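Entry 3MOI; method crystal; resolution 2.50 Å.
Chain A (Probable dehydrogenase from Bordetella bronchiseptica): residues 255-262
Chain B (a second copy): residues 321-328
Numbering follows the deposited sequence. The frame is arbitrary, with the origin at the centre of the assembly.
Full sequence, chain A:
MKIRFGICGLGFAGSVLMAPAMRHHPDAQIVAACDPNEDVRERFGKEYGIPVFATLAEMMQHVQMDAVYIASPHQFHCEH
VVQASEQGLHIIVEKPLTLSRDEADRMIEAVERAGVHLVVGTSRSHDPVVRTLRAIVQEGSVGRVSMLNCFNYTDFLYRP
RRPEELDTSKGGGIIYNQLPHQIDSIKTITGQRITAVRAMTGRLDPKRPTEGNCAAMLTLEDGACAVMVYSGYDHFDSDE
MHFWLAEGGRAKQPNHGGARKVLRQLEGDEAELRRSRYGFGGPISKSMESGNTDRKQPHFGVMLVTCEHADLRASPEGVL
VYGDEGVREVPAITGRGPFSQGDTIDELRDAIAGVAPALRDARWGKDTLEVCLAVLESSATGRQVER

Chain A 255-262: NHGGARKV
Chain B, residues 321-328: VYGDEGVR

A contact between protein chains can be held by shape and charge without a single hydrogen bond passing across it, and the meeting of a helix-leading loop with a β-hairpin in this probable dehydrogenase is a compact example. The two stretches, from two copies of one protein, bury 338 Å² between them, most of it on His256(A), Asp324(B) and Arg260(A).

The hairpin supplies the platform. Its strands are paired by Val321(B) N to Arg328(B) O at 2.7 Å and Arg328(B) N to Val321(B) O at 3.0 Å, and Gly323(B) N reaches Gly326(B) O at 3.0 Å. A type I turn runs from Gly323(B) to Gly326(B), with phi/psi of -54/-32 at Asp324(B) and -95/-8 at Glu325(B). Gly326(B), at 117/-175, adopts angles at which a CB would be jammed against the preceding carbonyl oxygen. Its bare backbone faces another glycine: the CA atoms of Gly257(A) and Gly326(B) lie 4.5 Å apart and set the register. A CB on Gly257(A) would clash with Lys261(A) NZ, at 2.1 Å, within its own chain.

His256(A) (phi/psi -57/-51) points its CA-to-CB bond toward the hairpin, with chi1 -57° (m) and chi2 -97°. Val327(B), chi1 t, places CG2 3.7 Å from the centroid of the imidazole and 15° off its normal, a CH-pi contact over one face. The ring of Tyr322(B), chi1 -64° (m) and chi2 -92°, meets the imidazole obliquely: centroids are 5.3 Å apart and planes inclined at 41°, with His256(A) ND1 3.6 Å from Tyr322(B) CD1, near the plane of the tyrosine ring.

Four residues after His256(A), charge takes over. Gly257(A) O accepts from Lys261(A) N at 3.3 Å, and Val262(A) N donates to Gly258(A) O at 3.1 Å. From this helix Arg260(A), phi/psi -70/-39, directs CA-to-CB toward the hairpin and extends through chi1 -177° and chi2 -167° (both t) before bending at chi3 -78° (m) and chi4 88°. Asp324(B), chi1 -77° (m) and chi2 -5°, has a sideways CA-to-CB bond, but its carboxylate comes nearer. Arg260(A) NH2 and Asp324(B) OD1 form a salt bridge at 3.0 Å. The oxygen sits over a face of the guanidinium, well out of its plane, so no N-H points at it and the attraction is purely electrostatic. Short distance alone, the example teaches, does not make a hydrogen bond.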

ATOM      1  N   ASN A 255      16.088 -10.168  10.197  1.00 47.95           N
ATOM      2  CA  ASN A 255      16.193 -10.270  11.661  1.00 47.94           C
ATOM      3  C   ASN A 255      14.853  -9.889  12.368  1.00 47.75           C
ATOM      4  O   ASN A 255      14.784  -9.024  13.239  1.00 47.49           O
ATOM      5  CB  ASN A 255      17.376  -9.398  12.149  1.00 48.05           C
ATOM      6  CG  ASN A 255      17.850  -9.754  13.582  1.00 48.10           C
ATOM      7  OD1 ASN A 255      18.055 -10.917  13.945  1.00 48.36           O
ATOM      8  ND2 ASN A 255      18.027  -8.727  14.391  1.00 48.74           N
ATOM      9  N   HIS A 256      13.788 -10.579  12.018  1.00 47.56           N
ATOM     10  CA  HIS A 256      12.471 -10.180  12.448  1.00 47.52           C
ATOM     11  C   HIS A 256      12.275 -10.075  13.973  1.00 47.84           C
ATOM     12  O   HIS A 256      11.817  -9.083  14.506  1.00 46.83           O
ATOM     13  CB  HIS A 256      11.465 -11.095  11.792  1.00 47.75           C
ATOM     14  CG  HIS A 256      11.556 -11.104  10.295  1.00 47.08           C
ATOM     15  ND1 HIS A 256      10.739 -10.344   9.496  1.00 48.09           N
ATOM     16  CD2 HIS A 256      12.361 -11.790   9.453  1.00 47.37           C
ATOM     17  CE1 HIS A 256      11.028 -10.561   8.227  1.00 46.07           C
ATOM     18  NE2 HIS A 256      12.003 -11.444   8.173  1.00 45.97           N
ATOM     19  N   GLY A 257      12.634 -11.083  14.713  1.00 49.63           N
ATOM     20  CA  GLY A 257      12.717 -10.872  16.176  1.00 50.93           C
ATOM     21  C   GLY A 257      13.481  -9.581  16.534  1.00 50.93           C
ATOM     22  O   GLY A 257      13.064  -8.784  17.385  1.00 50.85           O
ATOM     23  N   GLY A 258      14.590  -9.394  15.834  1.00 51.10           N
ATOM     24  CA  GLY A 258      15.602  -8.367  16.100  1.00 51.25           C
ATOM     25  C   GLY A 258      15.540  -7.452  17.301  1.00 51.07           C
ATOM     26  O   GLY A 258      16.059  -7.779  18.360  1.00 51.33           O
ATOM     27  N   ALA A 259      14.914  -6.297  17.113  1.00 50.56           N
ATOM     28  CA  ALA A 259      15.036  -5.215  18.056  1.00 50.16           C
ATOM     29  C   ALA A 259      14.276  -5.506  19.323  1.00 49.74           C
ATOM     30  O   ALA A 259      14.656  -5.040  20.385  1.00 49.90           O
ATOM     31  CB  ALA A 259      14.549  -3.877  17.404  1.00 50.05           C
ATOM     32  N   ARG A 260      13.190  -6.253  19.200  1.00 50.33           N
ATOM     33  CA  ARG A 260      12.409  -6.693  20.349  1.00 51.09           C
ATOM     34  C   ARG A 260      13.166  -7.757  21.207  1.00 51.46           C
ATOM     35  O   ARG A 260      13.082  -7.730  22.436  1.00 51.32           O
ATOM     36  CB  ARG A 260      11.043  -7.232  19.887  1.00 50.96           C
ATOM     37  CG  ARG A 260      10.137  -7.652  21.052  1.00 52.39           C
ATOM     38  CD  ARG A 260       8.895  -8.474  20.628  1.00 55.20           C
ATOM     39  NE  ARG A 260       7.845  -7.605  20.077  1.00 56.35           N
ATOM     40  CZ  ARG A 260       7.734  -7.248  18.797  1.00 55.32           C
ATOM     41  NH1 ARG A 260       8.599  -7.721  17.893  1.00 55.15           N
ATOM     42  NH2 ARG A 260       6.726  -6.445  18.418  1.00 53.69           N
ATOM     43  N   LYS A 261      13.888  -8.678  20.562  1.00 51.83           N
ATOM     44  CA  LYS A 261      14.760  -9.634  21.267  1.00 52.83           C
ATOM     45  C   LYS A 261      15.788  -8.868  22.084  1.00 51.87           C
ATOM     46  O   LYS A 261      15.854  -9.007  23.298  1.00 51.17           O
ATOM     47  CB  LYS A 261      15.485 -10.556  20.262  1.00 53.73           C
ATOM     48  CG  LYS A 261      16.034 -11.899  20.818  1.00 56.94           C
ATOM     49  CD  LYS A 261      16.831 -12.739  19.745  1.00 60.67           C
ATOM     50  CE  LYS A 261      16.264 -12.580  18.256  1.00 63.41           C
ATOM     51  NZ  LYS A 261      14.822 -13.059  17.980  1.00 62.37           N
ATOM     52  N   VAL A 262      16.559  -8.027  21.413  1.00 51.61           N
ATOM     53  CA  VAL A 262      17.575  -7.229  22.097  1.00 51.51           C
ATOM     54  C   VAL A 262      16.998  -6.569  23.360  1.00 52.67           C
ATOM     55  O   VAL A 262      17.640  -6.572  24.399  1.00 53.03           O
ATOM     56  CB  VAL A 262      18.251  -6.189  21.164  1.00 50.81           C
ATOM     57  CG1 VAL A 262      19.058  -5.219  21.968  1.00 49.22           C
ATOM     58  CG2 VAL A 262      19.130  -6.867  20.103  1.00 48.20           C
TER
ATOM     59  N   VAL B 321       3.095 -15.528   9.190  1.00 34.69           N
ATOM     60  CA  VAL B 321       2.826 -14.772  10.421  1.00 33.32           C
ATOM     61  C   VAL B 321       4.113 -14.171  10.947  1.00 33.80           C
ATOM     62  O   VAL B 321       4.944 -14.887  11.510  1.00 33.82           O
ATOM     63  CB  VAL B 321       2.251 -15.647  11.545  1.00 32.02           C
ATOM     64  CG1 VAL B 321       2.019 -14.836  12.812  1.00 28.87           C
ATOM     65  CG2 VAL B 321       1.000 -16.279  11.095  1.00 32.58           C
ATOM     66  N   TYR B 322       4.266 -12.851  10.793  1.00 34.07           N
ATOM     67  CA  TYR B 322       5.453 -12.149  11.307  1.00 33.61           C
ATOM     68  C   TYR B 322       5.214 -11.756  12.732  1.00 33.85           C
ATOM     69  O   TYR B 322       4.613 -10.733  12.992  1.00 31.38           O
ATOM     70  CB  TYR B 322       5.751 -10.922  10.468  1.00 32.96           C
ATOM     71  CG  TYR B 322       6.114 -11.292   9.060  1.00 34.51           C
ATOM     72  CD1 TYR B 322       7.451 -11.499   8.664  1.00 37.57           C
ATOM     73  CD2 TYR B 322       5.127 -11.496   8.119  1.00 34.80           C
ATOM     74  CE1 TYR B 322       7.757 -11.861   7.321  1.00 38.33           C
ATOM     75  CE2 TYR B 322       5.428 -11.837   6.811  1.00 35.60           C
ATOM     76  CZ  TYR B 322       6.712 -12.021   6.413  1.00 37.07           C
ATOM     77  OH  TYR B 322       6.902 -12.351   5.098  1.00 39.25           O
ATOM     78  N   GLY B 323       5.710 -12.564  13.672  1.00 35.27           N
ATOM     79  CA  GLY B 323       5.330 -12.386  15.066  1.00 36.51           C
ATOM     80  C   GLY B 323       6.351 -11.619  15.846  1.00 38.53           C
ATOM     81  O   GLY B 323       7.362 -11.194  15.308  1.00 37.19           O
ATOM     82  N   ASP B 324       6.057 -11.454  17.133  1.00 42.11           N
ATOM     83  CA  ASP B 324       6.996 -10.915  18.116  1.00 44.75           C
ATOM     84  C   ASP B 324       8.310 -11.718  18.108  1.00 45.76           C
ATOM     85  O   ASP B 324       9.388 -11.197  18.350  1.00 45.09           O
ATOM     86  CB  ASP B 324       6.361 -10.976  19.531  1.00 45.83           C
ATOM     87  CG  ASP B 324       5.311  -9.861  19.789  1.00 48.85           C
ATOM     88  OD1 ASP B 324       5.134  -8.980  18.921  1.00 51.72           O
ATOM     89  OD2 ASP B 324       4.649  -9.874  20.862  1.00 52.81           O
ATOM     90  N   GLU B 325       8.180 -13.001  17.816  1.00 47.70           N
ATOM     91  CA  GLU B 325       9.259 -13.970  18.021  1.00 49.39           C
ATOM     92  C   GLU B 325      10.035 -14.159  16.737  1.00 49.00           C
ATOM     93  O   GLU B 325      11.055 -14.845  16.752  1.00 48.74           O
ATOM     94  CB  GLU B 325       8.639 -15.330  18.411  1.00 50.62           C
ATOM     95  CG  GLU B 325       9.428 -16.163  19.373  1.00 54.04           C
ATOM     96  CD  GLU B 325       9.446 -15.558  20.773  1.00 57.99           C
ATOM     97  OE1 GLU B 325       9.591 -16.347  21.768  1.00 57.69           O
ATOM     98  OE2 GLU B 325       9.309 -14.298  20.841  1.00 55.80           O
ATOM     99  N   GLY B 326       9.529 -13.583  15.637  1.00 47.81           N
ATOM    100  CA  GLY B 326      10.019 -13.885  14.296  1.00 47.20           C
ATOM    101  C   GLY B 326       8.912 -14.529  13.471  1.00 46.81           C
ATOM    102  O   GLY B 326       7.798 -14.662  13.931  1.00 47.19           O
ATOM    103  N   VAL B 327       9.257 -14.956  12.262  1.00 46.13           N
ATOM    104  CA  VAL B 327       8.342 -15.484  11.289  1.00 45.72           C
ATOM    105  C   VAL B 327       7.944 -16.922  11.581  1.00 46.17           C
ATOM    106  O   VAL B 327       8.708 -17.672  12.128  1.00 46.31           O
ATOM    107  CB  VAL B 327       8.973 -15.461   9.865  1.00 45.62           C
ATOM    108  CG1 VAL B 327       7.893 -15.543   8.799  1.00 45.41           C
ATOM    109  CG2 VAL B 327       9.752 -14.201   9.635  1.00 45.53           C
ATOM    110  N   ARG B 328       6.726 -17.292  11.208  1.00 46.57           N
ATOM    111  CA  ARG B 328       6.345 -18.691  11.050  1.00 47.19           C
ATOM    112  C   ARG B 328       5.215 -18.772  10.014  1.00 46.22           C
ATOM    113  O   ARG B 328       4.590 -17.757   9.711  1.00 46.79           O
ATOM    114  CB  ARG B 328       5.939 -19.327  12.393  1.00 47.81           C
ATOM    115  CG  ARG B 328       4.540 -18.947  12.879  1.00 50.97           C
ATOM    116  CD  ARG B 328       4.361 -19.108  14.416  1.00 54.88           C
ATOM    117  NE  ARG B 328       3.203 -18.335  14.898  1.00 57.03           N
ATOM    118  CZ  ARG B 328       1.929 -18.753  14.864  1.00 58.19           C
ATOM    119  NH1 ARG B 328       1.611 -19.971  14.387  1.00 57.98           N
ATOM    120  NH2 ARG B 328       0.965 -17.943  15.316  1.00 55.88           N
TER